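Local coordinates for protein putative arylalkylamine N-Acetyltransferase 7 (Aedes aegypti, PDB 4FD7) that probably acts as a GNAT-family N-acetyltransferase, moving the acetyl group of acetyl-CoA to an amine, putatively an arylalkylamine, at residues A53-M58 with V155-R160; D84-V89 with V179-S184; R170-L175 with V200-D205. All coordinates share one frame; numbering follows the deposited sequence.

Contact 1 (A53-M58 with V155-R160); sequences ARDELM and VDPKYR
Asp-55 OD2 forms a salt bridge with Arg-160 NH2, 2.8 Å away. The bond is nearly straight, with an N-H...O angle of 166°. Arg-160 approaches OD2 on its anti lone pair and keeps the oxygen in its own guanidinium plane. The carboxylate stands almost upright on that plane, at 89°. Arg-160 NH1 adds a weak bond to Asp-55 OD2 at 3.3 Å. From the syn side, somewhat out of the carboxylate plane, Arg-54 NH1 reaches Asp-55 OD2 at 2.9 Å. Arg-54 NE holds Asp-55 OD1 at 2.7 Å, completing a three-residue salt-bridge network. This side-on grip fixes the rotation of the carboxylate. A water donates to OD2, so the oxygen is held from several sides at the protein surface. Segment 155-160 starts the loop between strand 146-155 and helix 164-170. The loop holds the start of a sequence that fits the GNAT motif Q/R-x-x-G-x-G/A, which in relatives binds the CoA pyrophosphate; Arg-160 is its first residue. The Arg-160 chain bends at chi3 (-137°), and NE and NH2 both bond to Val-155 O. Pro-157 CG lies over one face of this guanidinium, toward its rim. The same CG meets the Arg-54 guanidinium edge, 3.5 Å from NH1.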
ATOM      1  N   ALA A  53     -10.984   0.203   1.470  1.00 16.66           N
ATOM      2  CA  ALA A  53     -11.690  -0.628   2.449  1.00 18.13           C
ATOM      3  C   ALA A  53     -12.836  -1.395   1.807  1.00 18.48           C
ATOM      4  O   ALA A  53     -13.168  -2.492   2.239  1.00 15.24           O
ATOM      5  CB  ALA A  53     -12.219   0.228   3.586  1.00 17.44           C
ATOM      6  N   ARG A  54     -13.449  -0.811   0.781  1.00 18.94           N
ATOM      7  CA  ARG A  54     -14.584  -1.444   0.137  1.00 19.99           C
ATOM      8  C   ARG A  54     -14.173  -2.437  -0.947  1.00 21.30           C
ATOM      9  O   ARG A  54     -14.809  -3.477  -1.105  1.00 20.80           O
ATOM     10  CB  ARG A  54     -15.508  -0.384  -0.466  1.00 19.49           C
ATOM     11  CG  ARG A  54     -16.747  -0.965  -1.119  1.00 23.82           C
ATOM     12  CD  ARG A  54     -17.424   0.046  -2.016  1.00 25.65           C
ATOM     13  NE  ARG A  54     -16.587   0.458  -3.145  1.00 26.46           N
ATOM     14  CZ  ARG A  54     -16.741   1.611  -3.788  1.00 25.90           C
ATOM     15  NH1 ARG A  54     -15.942   1.938  -4.792  1.00 27.52           N
ATOM     16  NH2 ARG A  54     -17.695   2.450  -3.414  1.00 27.72           N
ATOM     17  N   ASP A  55     -13.102  -2.126  -1.674  1.00 18.63           N
ATOM     18  CA  ASP A  55     -12.808  -2.816  -2.930  1.00 19.69           C
ATOM     19  C   ASP A  55     -11.669  -3.846  -2.907  1.00 19.83           C
ATOM     20  O   ASP A  55     -11.663  -4.767  -3.713  1.00 20.17           O
ATOM     21  CB  ASP A  55     -12.556  -1.780  -4.028  1.00 21.52           C
ATOM     22  CG  ASP A  55     -13.804  -0.992  -4.366  1.00 23.45           C
ATOM     23  OD1 ASP A  55     -14.910  -1.449  -3.995  1.00 21.29           O
ATOM     24  OD2 ASP A  55     -13.690   0.075  -5.005  1.00 26.18           O
ATOM     25  N   GLU A  56     -10.700  -3.691  -2.013  1.00 18.13           N
ATOM     26  CA  GLU A  56      -9.554  -4.605  -1.996  1.00 17.83           C
ATOM     27  C   GLU A  56      -9.993  -6.014  -1.579  1.00 17.99           C
ATOM     28  O   GLU A  56     -10.844  -6.154  -0.700  1.00 15.95           O
ATOM     29  CB  GLU A  56      -8.461  -4.070  -1.076  1.00 17.75           C
ATOM     30  CG  GLU A  56      -7.207  -4.936  -1.002  1.00 18.33           C
ATOM     31  CD  GLU A  56      -7.225  -5.919   0.171  1.00 19.17           C
ATOM     32  OE1 GLU A  56      -8.170  -5.883   0.964  1.00 19.95           O
ATOM     33  OE2 GLU A  56      -6.286  -6.730   0.304  1.00 23.86           O
ATOM     34  N   LEU A  57      -9.413  -7.042  -2.205  1.00 17.23           N
ATOM     35  CA  LEU A  57      -9.890  -8.424  -2.043  1.00 19.58           C
ATOM     36  C   LEU A  57     -10.051  -8.954  -0.615  1.00 16.67           C
ATOM     37  O   LEU A  57     -11.116  -9.489  -0.287  1.00 16.16           O
ATOM     38  CB  LEU A  57      -9.056  -9.419  -2.869  1.00 17.80           C
ATOM     39  CG  LEU A  57      -9.165  -9.332  -4.388  1.00 20.53           C
ATOM     40  CD1 LEU A  57      -8.636 -10.623  -4.977  1.00 21.36           C
ATOM     41  CD2 LEU A  57     -10.595  -9.075  -4.827  1.00 22.08           C
ATOM     42  N   MET A  58      -9.011  -8.841   0.215  1.00 16.28           N
ATOM     43  CA  MET A  58      -9.088  -9.344   1.593  1.00 17.89           C
ATOM     44  C   MET A  58     -10.175  -8.626   2.412  1.00 16.37           C
ATOM     45  O   MET A  58     -10.939  -9.250   3.169  1.00 18.39           O
ATOM     46  CB  MET A  58      -7.741  -9.192   2.317  1.00 15.78           C
ATOM     47  CG  MET A  58      -6.581  -9.955   1.688  1.00 18.80           C
ATOM     48  SD  MET A  58      -5.011  -9.625   2.533  1.00 18.88           S
ATOM     49  CE  MET A  58      -5.157 -10.648   4.006  1.00 16.58           C
ATOM     50  N   VAL A 155      -7.402   3.640  -5.230  1.00 20.45           N
ATOM     51  CA  VAL A 155      -7.595   4.484  -6.410  1.00 19.99           C
ATOM     52  C   VAL A 155      -9.085   4.717  -6.600  1.00 21.89           C
ATOM     53  O   VAL A 155      -9.868   3.771  -6.509  1.00 22.35           O
ATOM     54  CB  VAL A 155      -7.020   3.840  -7.683  1.00 22.91           C
ATOM     55  CG1 VAL A 155      -7.623   4.474  -8.958  1.00 19.45           C
ATOM     56  CG2 VAL A 155      -5.485   3.924  -7.695  1.00 20.72           C
ATOM     57  N   ASP A 156      -9.472   5.969  -6.847  1.00 20.41           N
ATOM     58  CA  ASP A 156     -10.879   6.282  -7.070  1.00 21.47           C
ATOM     59  C   ASP A 156     -11.324   5.560  -8.329  1.00 20.06           C
ATOM     60  O   ASP A 156     -10.714   5.715  -9.386  1.00 20.31           O
ATOM     61  CB  ASP A 156     -11.063   7.789  -7.224  1.00 22.57           C
ATOM     62  CG  ASP A 156     -12.524   8.204  -7.330  1.00 25.35           C
ATOM     63  OD1 ASP A 156     -13.367   7.402  -7.789  1.00 22.00           O
ATOM     64  OD2 ASP A 156     -12.821   9.352  -6.953  1.00 25.89           O
ATOM     65  N   PRO A 157     -12.389   4.750  -8.213  1.00 22.95           N
ATOM     66  CA  PRO A 157     -12.971   3.982  -9.311  1.00 21.28           C
ATOM     67  C   PRO A 157     -13.180   4.782 -10.594  1.00 23.98           C
ATOM     68  O   PRO A 157     -13.029   4.210 -11.671  1.00 22.99           O
ATOM     69  CB  PRO A 157     -14.316   3.549  -8.729  1.00 24.38           C
ATOM     70  CG  PRO A 157     -14.030   3.367  -7.300  1.00 24.62           C
ATOM     71  CD  PRO A 157     -13.088   4.484  -6.943  1.00 21.67           C
ATOM     72  N   LYS A 158     -13.486   6.074 -10.508  1.00 21.41           N
ATOM     73  CA  LYS A 158     -13.719   6.820 -11.741  1.00 24.16           C
ATOM     74  C   LYS A 158     -12.421   7.182 -12.461  1.00 22.63           C
ATOM     75  O   LYS A 158     -12.446   7.829 -13.517  1.00 24.79           O
ATOM     76  CB  LYS A 158     -14.612   8.042 -11.516  1.00 28.39           C
ATOM     77  CG  LYS A 158     -13.936   9.223 -10.856  1.00 27.28           C
ATOM     78  CD  LYS A 158     -14.980  10.114 -10.169  1.00 30.16           C
ATOM     79  CE  LYS A 158     -14.380  11.462  -9.819  1.00 30.50           C
ATOM     80  NZ  LYS A 158     -12.940  11.301  -9.499  1.00 33.40           N
ATOM     81  N   TYR A 159     -11.295   6.747 -11.895  1.00 22.22           N
ATOM     82  CA  TYR A 159      -9.993   6.892 -12.531  1.00 21.90           C
ATOM     83  C   TYR A 159      -9.318   5.559 -12.814  1.00 22.38           C
ATOM     84  O   TYR A 159      -8.147   5.533 -13.217  1.00 21.55           O
ATOM     85  CB  TYR A 159      -9.054   7.720 -11.651  1.00 22.10           C
ATOM     86  CG  TYR A 159      -9.293   9.194 -11.733  1.00 23.29           C
ATOM     87  CD1 TYR A 159      -9.936   9.863 -10.707  1.00 24.68           C
ATOM     88  CD2 TYR A 159      -8.885   9.924 -12.842  1.00 25.16           C
ATOM     89  CE1 TYR A 159     -10.155  11.220 -10.770  1.00 26.08           C
ATOM     90  CE2 TYR A 159      -9.113  11.286 -12.921  1.00 26.46           C
ATOM     91  CZ  TYR A 159      -9.748  11.928 -11.878  1.00 28.15           C
ATOM     92  OH  TYR A 159      -9.978  13.285 -11.951  1.00 31.51           O
ATOM     93  N   ARG A 160     -10.013   4.448 -12.599  1.00 22.74           N
ATOM     94  CA  ARG A 160      -9.345   3.172 -12.827  1.00 23.66           C
ATOM     95  C   ARG A 160      -9.166   2.873 -14.320  1.00 22.74           C
ATOM     96  O   ARG A 160      -9.752   3.540 -15.186  1.00 22.93           O
ATOM     97  CB  ARG A 160     -10.001   2.017 -12.041  1.00 23.42           C
ATOM     98  CG  ARG A 160      -9.437   1.847 -10.604  1.00 24.89           C
ATOM     99  CD  ARG A 160     -10.269   0.897  -9.761  1.00 26.06           C
ATOM    100  NE  ARG A 160     -10.494   1.385  -8.399  1.00 28.21           N
ATOM    101  CZ  ARG A 160     -11.418   0.892  -7.578  1.00 28.71           C
ATOM    102  NH1 ARG A 160     -12.201  -0.100  -7.990  1.00 28.01           N
ATOM    103  NH2 ARG A 160     -11.571   1.382  -6.349  1.00 26.39           N
TER
HETATM  104  O   HOH W   1     -15.355   0.310  -7.026  1.00 40.57           O

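Contact 2 (D84-V89 with V179-S184); sequences DRMSLV and VGLKLS
Met-86 and Val-179 reach toward each other tip to tip. The methyl CE of Met-86 lies 4.0 Å from CG2 of Val-179. The sulfur takes the other branch, with Met-86 SD 4.2 Å from Val-179 CG1. The same methyl also meets Leu-181, with Met-86 CE 4.2 Å from Leu-181 CD1. Val-179 CG2 and Leu-181 CD1 are themselves 3.7 Å apart, so CE rests against a pair of methyls that already touch.

The conformation of Met-86 explains its reach. All three torsions turn the same way, each close to -68°. CG sits beside the backbone N, and the chain then bends at both chi2 and chi3. The result is a curled side chain rather than an extended one, with its methyl turned to the other segment. The backbones stay well apart, 9.4 Å between the CA atoms of Met-86 and Val-179. In Val-179, CG1, the branch that meets SD, lies beside the backbone N. CG2, the branch that meets CE, lies between the N and the carbonyl carbon. Leu-181 has chi2 at 164°, which carries CD1 out to the far end of the side chain. Between these two residues Gly-180 leaves the helix with a positive phi of 85°. After that turn Leu-181, like Val-179, points toward Met-86. The contact is apolar and buried, and no hydrogen bond crosses it.

The two segments lead into strand 88-92 of the five-stranded antiparallel sheet and strand 183-188 of the three-stranded one, the two sheets of the GNAT fold. Leu-175 of helix 172-179 and Leu-148 of strand 146-155 also pack on Met-86. Cys-176 of that helix and Val-106 of strand 98-108 pack on Leu-181, while Trp-3, near the N-terminus, touches both Val-179 and Leu-181.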
ATOM      1  N   ASP A  84       4.934   9.725   9.645  1.00 16.57           N
ATOM      2  CA  ASP A  84       6.271   9.372   9.186  1.00 16.37           C
ATOM      3  C   ASP A  84       6.590  10.156   7.916  1.00 15.62           C
ATOM      4  O   ASP A  84       7.737  10.190   7.493  1.00 14.16           O
ATOM      5  CB  ASP A  84       6.405   7.871   8.933  1.00 16.63           C
ATOM      6  CG  ASP A  84       6.247   7.040  10.212  1.00 18.77           C
ATOM      7  OD1 ASP A  84       6.312   7.623  11.315  1.00 18.62           O
ATOM      8  OD2 ASP A  84       6.082   5.804  10.110  1.00 19.23           O
ATOM      9  N   ARG A  85       5.569  10.780   7.320  1.00 14.58           N
ATOM     10  CA  ARG A  85       5.759  11.616   6.127  1.00 14.77           C
ATOM     11  C   ARG A  85       6.356  10.813   4.973  1.00 14.37           C
ATOM     12  O   ARG A  85       7.304  11.228   4.290  1.00 13.25           O
ATOM     13  CB  ARG A  85       6.594  12.859   6.448  1.00 14.42           C
ATOM     14  CG  ARG A  85       5.843  13.884   7.297  1.00 15.59           C
ATOM     15  CD  ARG A  85       6.520  15.260   7.249  1.00 17.36           C
ATOM     16  NE  ARG A  85       5.802  16.242   8.050  1.00 19.63           N
ATOM     17  CZ  ARG A  85       6.150  17.521   8.155  1.00 20.55           C
ATOM     18  NH1 ARG A  85       7.207  17.983   7.487  1.00 19.60           N
ATOM     19  NH2 ARG A  85       5.439  18.335   8.922  1.00 20.69           N
ATOM     20  N   MET A  86       5.795   9.636   4.758  1.00 14.52           N
ATOM     21  CA  MET A  86       6.267   8.811   3.664  1.00 13.92           C
ATOM     22  C   MET A  86       5.131   8.449   2.727  1.00 11.89           C
ATOM     23  O   MET A  86       5.370   7.846   1.684  1.00 14.63           O
ATOM     24  CB  MET A  86       6.967   7.542   4.188  1.00 11.87           C
ATOM     25  CG  MET A  86       8.300   7.819   4.920  1.00 13.49           C
ATOM     26  SD  MET A  86       9.616   8.453   3.843  1.00 13.28           S
ATOM     27  CE  MET A  86       9.952   7.013   2.837  1.00 15.22           C
ATOM     28  N   SER A  87       3.903   8.824   3.070  1.00 11.30           N
ATOM     29  CA  SER A  87       2.765   8.393   2.258  1.00 12.85           C
ATOM     30  C   SER A  87       2.607   9.189   0.965  1.00 13.31           C
ATOM     31  O   SER A  87       2.911  10.381   0.912  1.00 13.48           O
ATOM     32  CB  SER A  87       1.466   8.362   3.068  1.00 14.03           C
ATOM     33  OG  SER A  87       1.585   7.422   4.126  1.00 15.68           O
ATOM     34  N   LEU A  88       2.125   8.511  -0.075  1.00 12.07           N
ATOM     35  CA  LEU A  88       2.104   9.107  -1.408  1.00 12.51           C
ATOM     36  C   LEU A  88       0.692   9.352  -1.944  1.00 13.97           C
ATOM     37  O   LEU A  88      -0.213   8.569  -1.685  1.00 12.34           O
ATOM     38  CB  LEU A  88       2.899   8.225  -2.365  1.00 12.69           C
ATOM     39  CG  LEU A  88       4.401   8.155  -2.063  1.00 13.25           C
ATOM     40  CD1 LEU A  88       5.090   7.161  -2.981  1.00 11.95           C
ATOM     41  CD2 LEU A  88       5.009   9.546  -2.224  1.00 13.18           C
ATOM     42  N   VAL A  89       0.506  10.443  -2.695  1.00 12.52           N
ATOM     43  CA  VAL A  89      -0.824  10.790  -3.194  1.00 14.35           C
ATOM     44  C   VAL A  89      -0.739  11.187  -4.663  1.00 15.56           C
ATOM     45  O   VAL A  89       0.267  11.763  -5.095  1.00 13.07           O
ATOM     46  CB  VAL A  89      -1.472  11.933  -2.360  1.00 13.26           C
ATOM     47  CG1 VAL A  89      -0.666  13.251  -2.445  1.00 13.73           C
ATOM     48  CG2 VAL A  89      -2.912  12.191  -2.805  1.00 15.37           C
ATOM     49  N   VAL A 179      15.413   9.420   0.428  1.00 15.89           N
ATOM     50  CA  VAL A 179      15.523   9.200   1.868  1.00 15.53           C
ATOM     51  C   VAL A 179      16.556   8.143   2.248  1.00 16.06           C
ATOM     52  O   VAL A 179      16.756   7.871   3.429  1.00 16.96           O
ATOM     53  CB  VAL A 179      14.174   8.817   2.468  1.00 16.60           C
ATOM     54  CG1 VAL A 179      13.125   9.842   2.049  1.00 17.85           C
ATOM     55  CG2 VAL A 179      13.793   7.427   2.006  1.00 15.52           C
ATOM     56  N   GLY A 180      17.202   7.552   1.248  1.00 14.93           N
ATOM     57  CA  GLY A 180      18.307   6.631   1.465  1.00 17.11           C
ATOM     58  C   GLY A 180      17.926   5.186   1.740  1.00 19.28           C
ATOM     59  O   GLY A 180      18.667   4.455   2.396  1.00 19.71           O
ATOM     60  N   LEU A 181      16.768   4.762   1.248  1.00 16.59           N
ATOM     61  CA  LEU A 181      16.382   3.357   1.370  1.00 15.26           C
ATOM     62  C   LEU A 181      16.743   2.625   0.095  1.00 18.44           C
ATOM     63  O   LEU A 181      16.628   3.190  -1.000  1.00 16.23           O
ATOM     64  CB  LEU A 181      14.880   3.242   1.645  1.00 16.58           C
ATOM     65  CG  LEU A 181      14.364   3.769   2.990  1.00 13.93           C
ATOM     66  CD1 LEU A 181      12.852   3.932   2.915  1.00 15.01           C
ATOM     67  CD2 LEU A 181      14.728   2.829   4.143  1.00 14.17           C
ATOM     68  N   LYS A 182      17.158   1.367   0.226  1.00 15.51           N
ATOM     69  CA  LYS A 182      17.595   0.590  -0.943  1.00 19.77           C
ATOM     70  C   LYS A 182      16.466  -0.230  -1.553  1.00 18.48           C
ATOM     71  O   LYS A 182      16.559  -0.681  -2.693  1.00 18.61           O
ATOM     72  CB  LYS A 182      18.723  -0.376  -0.555  1.00 19.05           C
ATOM     73  CG  LYS A 182      19.925   0.266   0.151  1.00 20.67           C
ATOM     74  CD  LYS A 182      20.999  -0.800   0.375  1.00 25.82           C
ATOM     75  CE  LYS A 182      22.219  -0.226   1.075  1.00 24.08           C
ATOM     76  NZ  LYS A 182      23.304  -1.244   1.125  1.00 30.26           N
ATOM     77  N   LEU A 183      15.401  -0.430  -0.785  1.00 15.37           N
ATOM     78  CA  LEU A 183      14.439  -1.465  -1.107  1.00 15.28           C
ATOM     79  C   LEU A 183      13.053  -1.087  -0.667  1.00 14.04           C
ATOM     80  O   LEU A 183      12.877  -0.491   0.401  1.00 14.35           O
ATOM     81  CB  LEU A 183      14.832  -2.744  -0.356  1.00 18.16           C
ATOM     82  CG  LEU A 183      14.134  -4.070  -0.593  1.00 19.70           C
ATOM     83  CD1 LEU A 183      14.405  -4.601  -1.999  1.00 17.63           C
ATOM     84  CD2 LEU A 183      14.643  -5.054   0.430  1.00 18.18           C
ATOM     85  N   SER A 184      12.067  -1.438  -1.487  1.00 14.92           N
ATOM     86  CA  SER A 184      10.678  -1.448  -1.025  1.00 12.61           C
ATOM     87  C   SER A 184      10.171  -2.878  -1.145  1.00 12.99           C
ATOM     88  O   SER A 184      10.551  -3.588  -2.067  1.00 13.04           O
ATOM     89  CB  SER A 184       9.805  -0.514  -1.870  1.00 11.78           C
ATOM     90  OG  SER A 184       8.465  -0.490  -1.364  1.00 12.07           O
TER

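Contact 3 (R170-L175 with V200-D205); sequences RARIPL and VGFQED
The backbones come closest at Arg-170 and Val-200, with CA atoms 5.7 Å apart, where the end of helix 164-170 meets the end of helix 191-200. The second helix closes with a Schellman motif at Gly-201, whose phi is 108°, and the chain then enters strand 203-209 of the C-terminal half of the GNAT fold. Val-200 packs both branches on the backbone of Arg-170. Its CG2 is 3.8 Å from Arg-170 N, and its CG1 is 4.0 Å from Arg-170 CA. The Arg-170 chain bends at chi3, and its NE forms a salt bridge with Glu-167. Arg-172 runs extended from CG to NE and crosses the side chain of Phe-202 at about a right angle. Arg-172 NH1 comes within 3.8 Å of Phe-202 CZ, and the guanidinium and ring planes are 84° apart. Arg-172 NH2 bonds to Asn-102, and NH1 to Ser-184 and Thr-186, which hold this buried guanidinium in place. The phenyl ring also meets Phe-188 edge-to-face. Ile-173 completes the contact from the next helix, 172-179. Its chi2 of 171° stretches the chain, leaving Ile-173 CD1 4.4 Å from Val-200 CG1.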
ATOM      1  N   ARG A 170       5.441   3.406  -8.921  1.00 13.28           N
ATOM      2  CA  ARG A 170       6.696   3.737  -9.565  1.00 14.75           C
ATOM      3  C   ARG A 170       7.347   4.893  -8.828  1.00 13.78           C
ATOM      4  O   ARG A 170       8.580   4.981  -8.747  1.00 14.88           O
ATOM      5  CB  ARG A 170       6.514   4.062 -11.066  1.00 14.91           C
ATOM      6  CG  ARG A 170       7.831   3.954 -11.829  1.00 16.31           C
ATOM      7  CD  ARG A 170       7.728   4.565 -13.230  1.00 20.05           C
ATOM      8  NE  ARG A 170       6.607   3.986 -13.963  1.00 20.26           N
ATOM      9  CZ  ARG A 170       6.666   2.833 -14.626  1.00 21.81           C
ATOM     10  NH1 ARG A 170       7.795   2.134 -14.649  1.00 18.34           N
ATOM     11  NH2 ARG A 170       5.597   2.380 -15.267  1.00 22.48           N
ATOM     12  N   ALA A 171       6.516   5.767  -8.265  1.00 13.72           N
ATOM     13  CA  ALA A 171       7.027   6.879  -7.440  1.00 14.80           C
ATOM     14  C   ALA A 171       7.871   6.482  -6.214  1.00 13.86           C
ATOM     15  O   ALA A 171       8.513   7.338  -5.600  1.00 14.57           O
ATOM     16  CB  ALA A 171       5.886   7.795  -7.013  1.00 14.03           C
ATOM     17  N   ARG A 172       7.869   5.208  -5.850  1.00 13.80           N
ATOM     18  CA  ARG A 172       8.645   4.754  -4.700  1.00 14.59           C
ATOM     19  C   ARG A 172      10.135   4.837  -5.000  1.00 14.83           C
ATOM     20  O   ARG A 172      10.975   4.983  -4.094  1.00 15.25           O
ATOM     21  CB  ARG A 172       8.255   3.323  -4.335  1.00 12.48           C
ATOM     22  CG  ARG A 172       6.927   3.234  -3.591  1.00 11.13           C
ATOM     23  CD  ARG A 172       6.654   1.798  -3.170  1.00 11.64           C
ATOM     24  NE  ARG A 172       5.254   1.617  -2.786  1.00 12.97           N
ATOM     25  CZ  ARG A 172       4.769   0.494  -2.267  1.00 12.65           C
ATOM     26  NH1 ARG A 172       5.571  -0.546  -2.046  1.00 11.31           N
ATOM     27  NH2 ARG A 172       3.485   0.420  -1.956  1.00 12.57           N
ATOM     28  N   ILE A 173      10.454   4.763  -6.286  1.00 14.36           N
ATOM     29  CA  ILE A 173      11.840   4.747  -6.725  1.00 14.67           C
ATOM     30  C   ILE A 173      12.558   6.063  -6.378  1.00 15.79           C
ATOM     31  O   ILE A 173      13.573   6.035  -5.670  1.00 15.06           O
ATOM     32  CB  ILE A 173      11.972   4.361  -8.226  1.00 15.41           C
ATOM     33  CG1 ILE A 173      11.522   2.915  -8.446  1.00 15.20           C
ATOM     34  CG2 ILE A 173      13.384   4.540  -8.685  1.00 17.48           C
ATOM     35  CD1 ILE A 173      11.419   2.525  -9.902  1.00 17.26           C
ATOM     36  N   PRO A 174      12.048   7.219  -6.858  1.00 15.35           N
ATOM     37  CA  PRO A 174      12.756   8.431  -6.420  1.00 14.93           C
ATOM     38  C   PRO A 174      12.598   8.720  -4.923  1.00 13.98           C
ATOM     39  O   PRO A 174      13.536   9.244  -4.325  1.00 14.84           O
ATOM     40  CB  PRO A 174      12.123   9.552  -7.270  1.00 18.45           C
ATOM     41  CG  PRO A 174      10.824   8.997  -7.744  1.00 16.69           C
ATOM     42  CD  PRO A 174      10.985   7.515  -7.842  1.00 15.33           C
ATOM     43  N   LEU A 175      11.459   8.380  -4.325  1.00 14.44           N
ATOM     44  CA  LEU A 175      11.270   8.611  -2.886  1.00 15.29           C
ATOM     45  C   LEU A 175      12.325   7.862  -2.070  1.00 13.89           C
ATOM     46  O   LEU A 175      12.922   8.435  -1.157  1.00 14.95           O
ATOM     47  CB  LEU A 175       9.864   8.193  -2.431  1.00 16.32           C
ATOM     48  CG  LEU A 175       9.576   8.214  -0.922  1.00 15.33           C
ATOM     49  CD1 LEU A 175       9.745   9.616  -0.313  1.00 15.29           C
ATOM     50  CD2 LEU A 175       8.187   7.666  -0.616  1.00 13.02           C
ATOM     51  N   VAL A 200       6.109  -2.255 -12.552  1.00 21.64           N
ATOM     52  CA  VAL A 200       7.151  -1.375 -11.996  1.00 20.04           C
ATOM     53  C   VAL A 200       8.525  -2.060 -11.850  1.00 21.43           C
ATOM     54  O   VAL A 200       9.570  -1.405 -11.780  1.00 22.24           O
ATOM     55  CB  VAL A 200       6.675  -0.766 -10.658  1.00 19.06           C
ATOM     56  CG1 VAL A 200       7.806  -0.062  -9.903  1.00 20.01           C
ATOM     57  CG2 VAL A 200       5.542   0.214 -10.928  1.00 18.98           C
ATOM     58  N   GLY A 201       8.526  -3.385 -11.826  1.00 20.37           N
ATOM     59  CA  GLY A 201       9.758  -4.121 -11.636  1.00 20.60           C
ATOM     60  C   GLY A 201       9.923  -4.803 -10.291  1.00 18.86           C
ATOM     61  O   GLY A 201      11.030  -5.219  -9.957  1.00 20.42           O
ATOM     62  N   PHE A 202       8.844  -4.916  -9.512  1.00 18.67           N
ATOM     63  CA  PHE A 202       8.877  -5.727  -8.294  1.00 16.64           C
ATOM     64  C   PHE A 202       9.018  -7.202  -8.670  1.00 17.46           C
ATOM     65  O   PHE A 202       8.467  -7.643  -9.682  1.00 19.37           O
ATOM     66  CB  PHE A 202       7.589  -5.574  -7.475  1.00 15.59           C
ATOM     67  CG  PHE A 202       7.518  -4.321  -6.648  1.00 13.89           C
ATOM     68  CD1 PHE A 202       7.153  -3.108  -7.227  1.00 16.14           C
ATOM     69  CD2 PHE A 202       7.761  -4.362  -5.282  1.00 13.37           C
ATOM     70  CE1 PHE A 202       7.057  -1.948  -6.458  1.00 15.64           C
ATOM     71  CE2 PHE A 202       7.680  -3.195  -4.502  1.00 14.78           C
ATOM     72  CZ  PHE A 202       7.318  -1.989  -5.093  1.00 14.75           C
ATOM     73  N   GLN A 203       9.736  -7.956  -7.842  1.00 15.92           N
ATOM     74  CA  GLN A 203       9.885  -9.396  -8.024  1.00 17.02           C
ATOM     75  C   GLN A 203       9.119 -10.152  -6.943  1.00 17.79           C
ATOM     76  O   GLN A 203       9.000  -9.683  -5.812  1.00 15.85           O
ATOM     77  CB  GLN A 203      11.355  -9.800  -7.922  1.00 18.44           C
ATOM     78  CG  GLN A 203      11.947  -9.546  -6.540  1.00 18.72           C
ATOM     79  CD  GLN A 203      13.038 -10.525  -6.165  1.00 21.28           C
ATOM     80  OE1 GLN A 203      12.879 -11.312  -5.228  1.00 23.41           O
ATOM     81  NE2 GLN A 203      14.163 -10.467  -6.873  1.00 22.31           N
ATOM     82  N   GLU A 204       8.635 -11.342  -7.277  1.00 17.83           N
ATOM     83  CA  GLU A 204       7.902 -12.157  -6.313  1.00 19.08           C
ATOM     84  C   GLU A 204       8.848 -12.786  -5.295  1.00 18.72           C
ATOM     85  O   GLU A 204       9.770 -13.518  -5.682  1.00 20.85           O
ATOM     86  CB  GLU A 204       7.103 -13.246  -7.044  1.00 18.71           C
ATOM     87  CG  GLU A 204       6.168 -12.667  -8.098  1.00 23.72           C
ATOM     88  CD  GLU A 204       5.105 -13.639  -8.587  1.00 28.72           C
ATOM     89  OE1 GLU A 204       5.083 -14.806  -8.119  1.00 29.44           O
ATOM     90  OE2 GLU A 204       4.283 -13.211  -9.438  1.00 27.29           O
ATOM     91  N   ASP A 205       8.636 -12.490  -4.009  1.00 17.39           N
ATOM     92  CA  ASP A 205       9.442 -13.070  -2.933  1.00 16.65           C
ATOM     93  C   ASP A 205       8.760 -14.334  -2.464  1.00 18.44           C
ATOM     94  O   ASP A 205       9.387 -15.388  -2.269  1.00 16.93           O
ATOM     95  CB  ASP A 205       9.516 -12.154  -1.714  1.00 17.76           C
ATOM     96  CG  ASP A 205       9.851 -10.724  -2.054  1.00 18.54           C
ATOM     97  OD1 ASP A 205      10.996 -10.456  -2.472  1.00 16.83           O
ATOM     98  OD2 ASP A 205       8.968  -9.859  -1.842  1.00 16.98           O
TER

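All three contacts belong to the GNAT fold. Contact 1 closes before contact 3 opens, while contact 2 interleaves with each of them along the chain. Contact 1 stands apart at the surface, its centre 22 Å from that of contact 2 and 20 Å from that of contact 3. It ties helix 41-55 to the loop following strand 146-155. Contacts 2 and 3 are 11 Å apart between centres and touch. Arg-172 NH1 and Ser-184 OG are 3.0 Å apart in a probable hydrogen bond, and Leu-175 packs on Leu-88. Here helix 172-179 lies between the five-stranded sheet (88-92) and the three-stranded one (183-188, 203-209), so the two contacts join the sheets.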